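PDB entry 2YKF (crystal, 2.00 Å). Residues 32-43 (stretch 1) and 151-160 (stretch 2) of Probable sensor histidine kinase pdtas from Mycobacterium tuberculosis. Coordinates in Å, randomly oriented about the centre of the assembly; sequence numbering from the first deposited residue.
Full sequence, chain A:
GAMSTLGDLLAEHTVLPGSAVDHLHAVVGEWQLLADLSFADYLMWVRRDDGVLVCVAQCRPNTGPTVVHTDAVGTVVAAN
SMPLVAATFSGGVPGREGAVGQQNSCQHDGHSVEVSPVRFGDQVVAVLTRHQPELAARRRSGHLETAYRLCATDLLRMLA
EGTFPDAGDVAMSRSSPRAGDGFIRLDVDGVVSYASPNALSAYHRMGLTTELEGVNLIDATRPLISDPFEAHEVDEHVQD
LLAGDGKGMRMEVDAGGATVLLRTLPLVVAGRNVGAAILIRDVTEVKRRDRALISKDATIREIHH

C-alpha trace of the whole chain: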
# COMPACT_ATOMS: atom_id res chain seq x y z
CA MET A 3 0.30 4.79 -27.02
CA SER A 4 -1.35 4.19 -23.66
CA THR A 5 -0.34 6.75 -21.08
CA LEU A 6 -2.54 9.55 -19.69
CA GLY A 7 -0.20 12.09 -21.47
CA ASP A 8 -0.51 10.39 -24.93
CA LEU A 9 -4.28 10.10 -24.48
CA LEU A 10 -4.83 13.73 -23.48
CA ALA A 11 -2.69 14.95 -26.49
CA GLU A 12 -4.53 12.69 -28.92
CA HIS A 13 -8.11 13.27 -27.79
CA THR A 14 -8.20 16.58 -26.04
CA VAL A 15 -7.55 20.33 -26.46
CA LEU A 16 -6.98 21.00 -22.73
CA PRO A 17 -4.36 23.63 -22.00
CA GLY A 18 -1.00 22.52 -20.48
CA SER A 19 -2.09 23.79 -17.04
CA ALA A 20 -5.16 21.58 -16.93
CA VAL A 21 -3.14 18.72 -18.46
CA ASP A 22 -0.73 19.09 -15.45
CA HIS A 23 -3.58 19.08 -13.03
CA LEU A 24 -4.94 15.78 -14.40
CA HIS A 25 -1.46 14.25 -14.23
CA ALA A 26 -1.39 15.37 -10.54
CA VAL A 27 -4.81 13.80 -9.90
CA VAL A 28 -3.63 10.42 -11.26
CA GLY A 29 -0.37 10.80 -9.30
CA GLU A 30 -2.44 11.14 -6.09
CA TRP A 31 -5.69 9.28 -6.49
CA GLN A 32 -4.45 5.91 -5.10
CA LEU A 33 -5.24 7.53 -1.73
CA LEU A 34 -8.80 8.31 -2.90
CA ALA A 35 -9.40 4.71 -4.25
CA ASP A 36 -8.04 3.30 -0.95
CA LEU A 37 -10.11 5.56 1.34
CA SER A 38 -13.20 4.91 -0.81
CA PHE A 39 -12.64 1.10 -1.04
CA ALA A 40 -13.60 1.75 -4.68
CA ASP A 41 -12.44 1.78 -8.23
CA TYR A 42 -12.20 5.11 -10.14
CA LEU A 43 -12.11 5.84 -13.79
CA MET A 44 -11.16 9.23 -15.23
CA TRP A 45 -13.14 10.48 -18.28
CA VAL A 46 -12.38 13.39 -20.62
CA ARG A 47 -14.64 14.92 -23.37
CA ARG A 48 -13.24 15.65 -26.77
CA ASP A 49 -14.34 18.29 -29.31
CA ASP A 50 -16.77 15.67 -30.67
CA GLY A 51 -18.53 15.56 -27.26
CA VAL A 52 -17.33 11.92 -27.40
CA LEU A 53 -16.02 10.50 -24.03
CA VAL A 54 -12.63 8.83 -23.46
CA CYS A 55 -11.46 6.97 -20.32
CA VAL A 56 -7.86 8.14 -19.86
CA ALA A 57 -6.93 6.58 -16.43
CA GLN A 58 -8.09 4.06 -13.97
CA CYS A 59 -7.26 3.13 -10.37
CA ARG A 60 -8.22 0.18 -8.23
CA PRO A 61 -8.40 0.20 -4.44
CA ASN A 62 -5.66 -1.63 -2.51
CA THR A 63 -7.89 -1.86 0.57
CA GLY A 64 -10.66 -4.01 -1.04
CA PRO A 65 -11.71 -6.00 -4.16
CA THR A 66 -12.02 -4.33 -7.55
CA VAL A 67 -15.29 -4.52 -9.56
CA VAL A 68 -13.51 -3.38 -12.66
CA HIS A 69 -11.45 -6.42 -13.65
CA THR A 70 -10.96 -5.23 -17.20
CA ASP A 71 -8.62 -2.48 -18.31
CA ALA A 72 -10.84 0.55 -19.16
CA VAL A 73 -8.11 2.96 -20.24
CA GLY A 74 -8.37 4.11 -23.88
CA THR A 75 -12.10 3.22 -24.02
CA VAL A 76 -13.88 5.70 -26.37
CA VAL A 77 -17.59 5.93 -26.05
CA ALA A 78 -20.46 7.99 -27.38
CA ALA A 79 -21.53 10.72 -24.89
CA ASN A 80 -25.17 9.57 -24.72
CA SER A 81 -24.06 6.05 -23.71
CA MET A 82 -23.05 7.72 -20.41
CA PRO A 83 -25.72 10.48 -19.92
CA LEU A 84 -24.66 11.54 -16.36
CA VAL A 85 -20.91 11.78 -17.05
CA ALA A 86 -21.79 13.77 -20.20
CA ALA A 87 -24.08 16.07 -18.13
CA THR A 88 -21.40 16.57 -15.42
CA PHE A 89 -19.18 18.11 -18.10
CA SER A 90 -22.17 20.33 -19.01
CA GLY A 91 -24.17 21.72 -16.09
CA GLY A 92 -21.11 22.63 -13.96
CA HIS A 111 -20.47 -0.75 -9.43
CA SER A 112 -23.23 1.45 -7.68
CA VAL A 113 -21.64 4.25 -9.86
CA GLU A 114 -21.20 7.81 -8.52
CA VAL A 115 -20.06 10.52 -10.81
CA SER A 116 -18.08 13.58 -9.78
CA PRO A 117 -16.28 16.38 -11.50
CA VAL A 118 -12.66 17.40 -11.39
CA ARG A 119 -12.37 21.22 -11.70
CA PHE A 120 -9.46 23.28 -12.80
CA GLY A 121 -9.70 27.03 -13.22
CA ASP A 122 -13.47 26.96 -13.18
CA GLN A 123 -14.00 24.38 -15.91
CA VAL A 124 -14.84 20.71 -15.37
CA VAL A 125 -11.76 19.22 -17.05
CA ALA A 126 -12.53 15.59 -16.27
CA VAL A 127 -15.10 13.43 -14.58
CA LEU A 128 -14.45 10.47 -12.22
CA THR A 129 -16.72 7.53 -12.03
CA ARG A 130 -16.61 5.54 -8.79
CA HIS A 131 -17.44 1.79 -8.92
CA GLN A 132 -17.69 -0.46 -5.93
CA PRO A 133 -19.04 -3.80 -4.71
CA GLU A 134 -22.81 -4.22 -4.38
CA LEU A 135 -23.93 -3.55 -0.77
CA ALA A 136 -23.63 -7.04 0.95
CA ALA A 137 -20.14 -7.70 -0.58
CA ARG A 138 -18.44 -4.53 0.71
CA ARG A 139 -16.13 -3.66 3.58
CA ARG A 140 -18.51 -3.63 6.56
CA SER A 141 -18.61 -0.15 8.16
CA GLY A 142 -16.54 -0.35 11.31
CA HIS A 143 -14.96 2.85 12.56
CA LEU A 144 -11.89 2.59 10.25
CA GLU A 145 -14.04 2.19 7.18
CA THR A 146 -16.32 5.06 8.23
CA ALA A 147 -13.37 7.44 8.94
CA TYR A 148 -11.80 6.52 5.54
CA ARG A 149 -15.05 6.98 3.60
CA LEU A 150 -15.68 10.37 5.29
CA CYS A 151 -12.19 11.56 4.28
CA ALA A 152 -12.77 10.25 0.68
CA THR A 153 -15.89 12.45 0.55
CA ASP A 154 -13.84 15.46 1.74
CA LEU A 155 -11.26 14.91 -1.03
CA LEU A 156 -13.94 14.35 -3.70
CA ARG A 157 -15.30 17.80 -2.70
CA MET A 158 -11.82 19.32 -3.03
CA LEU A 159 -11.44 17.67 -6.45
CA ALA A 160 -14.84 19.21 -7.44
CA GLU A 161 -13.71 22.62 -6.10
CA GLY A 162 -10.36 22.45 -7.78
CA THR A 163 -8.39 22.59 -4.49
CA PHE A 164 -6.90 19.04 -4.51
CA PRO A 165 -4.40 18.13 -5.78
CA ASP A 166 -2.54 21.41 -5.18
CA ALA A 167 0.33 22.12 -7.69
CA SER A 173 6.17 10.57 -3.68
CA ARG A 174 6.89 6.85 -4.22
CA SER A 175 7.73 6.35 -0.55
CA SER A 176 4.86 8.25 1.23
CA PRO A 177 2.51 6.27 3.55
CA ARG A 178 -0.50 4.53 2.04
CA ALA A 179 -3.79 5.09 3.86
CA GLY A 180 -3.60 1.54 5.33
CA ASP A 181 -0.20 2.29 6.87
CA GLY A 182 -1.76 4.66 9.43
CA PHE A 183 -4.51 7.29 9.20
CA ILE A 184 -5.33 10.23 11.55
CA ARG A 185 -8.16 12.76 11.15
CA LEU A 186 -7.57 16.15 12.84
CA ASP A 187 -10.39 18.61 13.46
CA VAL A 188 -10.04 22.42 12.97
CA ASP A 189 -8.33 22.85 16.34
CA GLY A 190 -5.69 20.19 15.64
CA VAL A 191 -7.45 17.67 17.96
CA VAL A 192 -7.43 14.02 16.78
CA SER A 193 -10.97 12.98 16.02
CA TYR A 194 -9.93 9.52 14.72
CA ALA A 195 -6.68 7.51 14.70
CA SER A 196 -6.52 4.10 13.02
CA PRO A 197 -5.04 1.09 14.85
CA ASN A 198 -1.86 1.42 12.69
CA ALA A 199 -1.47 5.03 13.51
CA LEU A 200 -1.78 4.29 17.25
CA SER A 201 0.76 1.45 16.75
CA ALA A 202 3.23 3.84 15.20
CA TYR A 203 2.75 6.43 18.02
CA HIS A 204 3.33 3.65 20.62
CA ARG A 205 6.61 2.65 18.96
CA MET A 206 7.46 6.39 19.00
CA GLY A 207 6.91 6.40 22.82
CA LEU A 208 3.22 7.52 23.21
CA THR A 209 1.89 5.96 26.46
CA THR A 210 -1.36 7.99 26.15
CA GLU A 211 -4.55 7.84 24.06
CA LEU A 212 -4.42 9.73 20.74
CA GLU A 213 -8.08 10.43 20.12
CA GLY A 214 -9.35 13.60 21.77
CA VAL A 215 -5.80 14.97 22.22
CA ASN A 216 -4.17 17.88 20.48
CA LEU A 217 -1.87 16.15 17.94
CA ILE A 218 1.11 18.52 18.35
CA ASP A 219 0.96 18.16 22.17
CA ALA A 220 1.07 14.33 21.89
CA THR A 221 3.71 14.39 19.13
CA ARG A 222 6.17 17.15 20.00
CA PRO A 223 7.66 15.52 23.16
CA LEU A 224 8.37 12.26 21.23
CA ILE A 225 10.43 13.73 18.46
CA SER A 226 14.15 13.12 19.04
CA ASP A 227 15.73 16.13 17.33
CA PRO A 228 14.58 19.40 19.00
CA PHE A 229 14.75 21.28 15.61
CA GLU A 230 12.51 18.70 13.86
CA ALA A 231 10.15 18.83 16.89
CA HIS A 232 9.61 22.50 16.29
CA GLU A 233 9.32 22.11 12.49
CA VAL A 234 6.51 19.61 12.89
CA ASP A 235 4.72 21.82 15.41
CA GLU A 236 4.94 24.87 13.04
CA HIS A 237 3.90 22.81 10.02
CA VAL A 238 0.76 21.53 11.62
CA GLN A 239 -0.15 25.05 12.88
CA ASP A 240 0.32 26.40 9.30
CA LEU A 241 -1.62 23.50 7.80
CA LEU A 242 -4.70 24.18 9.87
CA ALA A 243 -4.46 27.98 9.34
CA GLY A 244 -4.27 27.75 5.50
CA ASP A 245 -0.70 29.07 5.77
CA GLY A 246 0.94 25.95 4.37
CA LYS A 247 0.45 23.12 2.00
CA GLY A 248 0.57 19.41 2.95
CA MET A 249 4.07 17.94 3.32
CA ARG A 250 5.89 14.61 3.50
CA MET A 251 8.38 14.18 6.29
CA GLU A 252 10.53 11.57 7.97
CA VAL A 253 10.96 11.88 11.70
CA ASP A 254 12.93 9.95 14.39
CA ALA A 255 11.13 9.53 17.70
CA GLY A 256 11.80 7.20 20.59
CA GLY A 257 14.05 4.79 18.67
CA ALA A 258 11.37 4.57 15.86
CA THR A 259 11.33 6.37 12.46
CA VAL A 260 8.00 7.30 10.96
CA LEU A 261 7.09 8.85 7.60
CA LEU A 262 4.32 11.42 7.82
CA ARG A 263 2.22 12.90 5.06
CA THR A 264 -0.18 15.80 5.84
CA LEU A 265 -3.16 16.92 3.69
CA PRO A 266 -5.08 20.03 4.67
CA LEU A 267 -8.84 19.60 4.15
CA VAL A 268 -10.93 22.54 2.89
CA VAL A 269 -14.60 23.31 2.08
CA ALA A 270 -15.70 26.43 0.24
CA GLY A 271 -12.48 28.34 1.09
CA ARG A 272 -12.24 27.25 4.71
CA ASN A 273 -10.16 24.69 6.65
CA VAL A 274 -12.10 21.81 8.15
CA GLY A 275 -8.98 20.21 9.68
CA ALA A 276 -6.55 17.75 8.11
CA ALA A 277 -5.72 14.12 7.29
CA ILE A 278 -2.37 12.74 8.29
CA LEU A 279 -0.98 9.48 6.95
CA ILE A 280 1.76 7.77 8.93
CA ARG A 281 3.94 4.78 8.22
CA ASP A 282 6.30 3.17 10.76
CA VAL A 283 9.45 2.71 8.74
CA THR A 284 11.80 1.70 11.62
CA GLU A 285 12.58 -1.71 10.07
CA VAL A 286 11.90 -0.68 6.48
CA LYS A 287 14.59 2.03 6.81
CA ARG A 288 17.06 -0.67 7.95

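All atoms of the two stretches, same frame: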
# COMPACT_ATOMS: atom_id res chain seq x y z
N GLN A 32 -4.47 7.16 -5.89
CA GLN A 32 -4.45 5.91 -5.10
C GLN A 32 -5.08 6.12 -3.70
O GLN A 32 -5.78 5.25 -3.17
CB GLN A 32 -3.02 5.30 -4.98
CG GLN A 32 -3.10 3.81 -4.35
CD GLN A 32 -3.83 2.85 -5.27
OE1 GLN A 32 -3.52 2.74 -6.47
NE2 GLN A 32 -4.88 2.21 -4.75
N LEU A 33 -4.73 7.23 -3.04
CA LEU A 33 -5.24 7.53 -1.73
C LEU A 33 -6.79 7.62 -1.76
O LEU A 33 -7.48 7.07 -0.93
CB LEU A 33 -4.67 8.88 -1.26
CG LEU A 33 -5.26 9.44 0.01
CD1 LEU A 33 -5.10 8.45 1.18
CD2 LEU A 33 -4.56 10.86 0.33
N LEU A 34 -7.34 8.28 -2.77
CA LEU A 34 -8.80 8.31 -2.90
C LEU A 34 -9.44 6.90 -3.09
O LEU A 34 -10.41 6.58 -2.39
CB LEU A 34 -9.14 9.25 -4.07
CG LEU A 34 -10.62 9.37 -4.39
CD1 LEU A 34 -11.43 9.99 -3.20
CD2 LEU A 34 -10.74 10.21 -5.67
N ALA A 35 -8.89 6.07 -3.99
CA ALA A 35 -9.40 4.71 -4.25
C ALA A 35 -9.29 3.89 -2.95
O ALA A 35 -10.27 3.22 -2.55
CB ALA A 35 -8.60 4.04 -5.36
N ASP A 36 -8.18 4.05 -2.21
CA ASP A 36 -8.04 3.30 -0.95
C ASP A 36 -9.04 3.74 0.13
O ASP A 36 -9.62 2.89 0.86
CB ASP A 36 -6.65 3.46 -0.37
CG ASP A 36 -5.55 2.71 -1.23
OD1 ASP A 36 -5.94 1.98 -2.17
OD2 ASP A 36 -4.34 2.88 -0.95
N LEU A 37 -9.16 5.05 0.32
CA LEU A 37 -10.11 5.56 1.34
C LEU A 37 -11.55 5.28 0.96
O LEU A 37 -12.42 5.23 1.84
CB LEU A 37 -9.91 7.05 1.51
CG LEU A 37 -8.61 7.61 2.10
CD1 LEU A 37 -8.60 9.10 1.86
CD2 LEU A 37 -8.48 7.30 3.55
N SER A 38 -11.83 5.20 -0.34
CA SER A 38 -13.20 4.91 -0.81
C SER A 38 -13.49 3.40 -0.84
O SER A 38 -14.63 3.03 -1.06
CB SER A 38 -13.44 5.45 -2.23
OG SER A 38 -13.11 6.82 -2.37
N PHE A 39 -12.46 2.53 -0.75
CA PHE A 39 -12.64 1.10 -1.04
C PHE A 39 -13.33 0.89 -2.39
O PHE A 39 -14.23 0.02 -2.52
CB PHE A 39 -13.47 0.40 0.08
CG PHE A 39 -12.95 0.66 1.46
CD1 PHE A 39 -11.98 -0.16 2.01
CD2 PHE A 39 -13.41 1.73 2.21
CE1 PHE A 39 -11.47 0.10 3.27
CE2 PHE A 39 -12.87 2.00 3.45
CZ PHE A 39 -11.92 1.17 4.00
N ALA A 40 -12.90 1.64 -3.40
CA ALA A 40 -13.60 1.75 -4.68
C ALA A 40 -12.65 1.91 -5.81
O ALA A 40 -11.55 2.51 -5.66
CB ALA A 40 -14.61 3.02 -4.63
N ASP A 41 -13.10 1.47 -7.00
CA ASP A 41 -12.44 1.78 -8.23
C ASP A 41 -12.78 3.18 -8.78
O ASP A 41 -13.91 3.67 -8.61
CB ASP A 41 -12.91 0.77 -9.30
CG ASP A 41 -12.54 -0.62 -8.96
OD1 ASP A 41 -11.39 -0.96 -9.31
OD2 ASP A 41 -13.39 -1.39 -8.40
N TYR A 42 -11.82 3.85 -9.44
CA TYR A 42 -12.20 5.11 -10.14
C TYR A 42 -11.76 5.04 -11.56
O TYR A 42 -10.65 4.46 -11.88
CB TYR A 42 -11.51 6.36 -9.51
CG TYR A 42 -12.15 6.77 -8.20
CD1 TYR A 42 -11.80 6.15 -6.99
CD2 TYR A 42 -13.17 7.77 -8.18
CE1 TYR A 42 -12.45 6.48 -5.79
CE2 TYR A 42 -13.80 8.13 -7.02
CZ TYR A 42 -13.41 7.52 -5.82
OH TYR A 42 -14.01 7.93 -4.67
N LEU A 43 -12.54 5.67 -12.44
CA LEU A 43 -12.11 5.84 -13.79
C LEU A 43 -12.10 7.34 -14.05
O LEU A 43 -12.93 8.00 -13.52
CB LEU A 43 -13.10 5.17 -14.73
CG LEU A 43 -12.85 3.73 -15.17
CD1 LEU A 43 -12.50 2.78 -14.14
CD2 LEU A 43 -14.09 3.23 -15.95
N CYS A 151 -13.33 10.82 4.88
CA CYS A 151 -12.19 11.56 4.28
C CYS A 151 -12.26 11.53 2.74
O CYS A 151 -11.95 12.55 2.11
CB CYS A 151 -10.87 10.95 4.81
SG CYS A 151 -9.41 11.97 4.34
N ALA A 152 -12.62 10.36 2.14
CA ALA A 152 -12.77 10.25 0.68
C ALA A 152 -13.79 11.30 0.19
O ALA A 152 -13.56 12.01 -0.78
CB ALA A 152 -13.20 8.83 0.27
N THR A 153 -14.90 11.43 0.91
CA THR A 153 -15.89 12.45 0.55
C THR A 153 -15.31 13.86 0.61
O THR A 153 -15.57 14.66 -0.29
CB THR A 153 -17.10 12.35 1.46
OG1 THR A 153 -17.68 11.08 1.25
CG2 THR A 153 -18.18 13.44 1.08
N ASP A 154 -14.54 14.17 1.65
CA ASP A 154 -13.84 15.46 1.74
C ASP A 154 -12.92 15.71 0.56
O ASP A 154 -12.86 16.82 0.03
CB ASP A 154 -13.01 15.55 3.03
CG ASP A 154 -13.86 15.71 4.26
OD1 ASP A 154 -15.01 16.19 4.09
OD2 ASP A 154 -13.40 15.34 5.37
N LEU A 155 -12.17 14.68 0.11
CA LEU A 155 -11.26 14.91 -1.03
C LEU A 155 -12.04 15.04 -2.31
O LEU A 155 -11.62 15.76 -3.18
CB LEU A 155 -10.27 13.72 -1.22
CG LEU A 155 -9.43 13.42 0.02
CD1 LEU A 155 -8.66 12.10 -0.31
CD2 LEU A 155 -8.51 14.62 0.29
N LEU A 156 -13.11 14.25 -2.48
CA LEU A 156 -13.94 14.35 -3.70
C LEU A 156 -14.51 15.79 -3.83
O LEU A 156 -14.56 16.36 -4.92
CB LEU A 156 -15.05 13.33 -3.59
CG LEU A 156 -14.62 11.92 -4.03
CD1 LEU A 156 -15.73 10.96 -3.73
CD2 LEU A 156 -14.23 11.86 -5.53
N ARG A 157 -14.86 16.38 -2.71
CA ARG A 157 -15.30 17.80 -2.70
C ARG A 157 -14.18 18.77 -3.11
O ARG A 157 -14.38 19.64 -3.93
CB ARG A 157 -15.99 18.17 -1.36
CG ARG A 157 -15.93 19.63 -0.98
CD ARG A 157 -17.20 20.45 -1.31
NE ARG A 157 -18.18 20.43 -0.22
CZ ARG A 157 -18.99 21.44 0.12
NH1 ARG A 157 -18.95 22.62 -0.52
NH2 ARG A 157 -19.85 21.28 1.14
N MET A 158 -12.96 18.56 -2.59
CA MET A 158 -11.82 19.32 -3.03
C MET A 158 -11.51 19.14 -4.50
O MET A 158 -11.11 20.13 -5.19
CB MET A 158 -10.61 18.90 -2.14
CG MET A 158 -10.78 19.49 -0.76
SD MET A 158 -9.49 19.09 0.40
CE MET A 158 -8.25 20.20 -0.19
N LEU A 159 -11.61 17.88 -5.01
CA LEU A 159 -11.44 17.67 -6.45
C LEU A 159 -12.48 18.51 -7.25
O LEU A 159 -12.13 19.13 -8.27
CB LEU A 159 -11.64 16.19 -6.80
CG LEU A 159 -10.37 15.38 -6.46
CD1 LEU A 159 -10.73 13.89 -6.31
CD2 LEU A 159 -9.45 15.59 -7.63
N ALA A 160 -13.72 18.49 -6.78
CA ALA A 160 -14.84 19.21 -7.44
C ALA A 160 -14.65 20.72 -7.35
O ALA A 160 -15.08 21.44 -8.24
CB ALA A 160 -16.20 18.76 -6.87

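The first stretch opens in a helix that begins earlier in the chain. A turn follows, and residues 41-43 start a strand. Residues 151-160 lie within a second helix that extends beyond the stretch at both ends. The two helices run in roughly opposite directions, with an angle of 141° between them. Their axes come within 8.9 Å. The nearest CA pair is L37 and A152, where the CA of L37 lies 5.4 Å from the CA of A152. The small side chain of A152 accompanies this close approach. No hydrogen bond links the two stretches. The contact is mainly apolar packing and buries 366 Å² in total.

L34 covers the most surface. Its CA-to-CB bond points sideways, but the end of the side chain comes nearer to the second helix. There it sits as a knob in a hole formed by A152, L155, L156 and L159. These four residues are spaced as neighbours on successive turns, so they frame a pocket on one face of the helix. CD1 of L34 lies 3.8 Å from CG of L156 and 4.1 Å from CB of A152. CD1 of L34 is also 3.8 Å from the backbone O of A152. That oxygen accepts the helical hydrogen bond from N of L156; its contact with the methyl is simple packing. CD2 of L34 lies 3.7 Å from CD1 of L159.

L37 is one turn further along and points toward the second helix. CB of L37 is 3.9 Å from CB of A152. CD1 of L37 reaches CD1 of L155 at 3.7 Å and SG of C151 at 3.9 Å. The thiol serves here as an apolar surface. L155 also meets L33, with CD2 of L33 4.3 Å from CD1 of L155.

A152 is the main partner on the second helix. It points toward the first helix and touches L34, L37 and S38. The S38 contact is close, with OG of S38 3.3 Å from CB of A152. This is van der Waals contact, since a methyl group offers nothing to bond. The hydroxyl of S38 is satisfied within its own stretch. OG of S38 donates to O of L34 at 2.7 Å and accepts from OH of Y42 at 2.7 Å. The same backbone O of L34 accepts from N of S38 at 2.9 Å.

F39 leaves the helical conformation with a positive phi. The chain turns there, and N of A40 bonds to O of A35 at 3.2 Å. Y42, in the strand, then points toward the second helix. Its OH donates the hydrogen bond to OG of S38, while OH of Y42 also lies 3.6 Å from CD1 of L156. CE2 of the Y42 ring is 4.0 Å from CD2 of L156, which approaches the ring obliquely. L156 therefore contacts both the helix and the strand of the first stretch, through L34 and Y42.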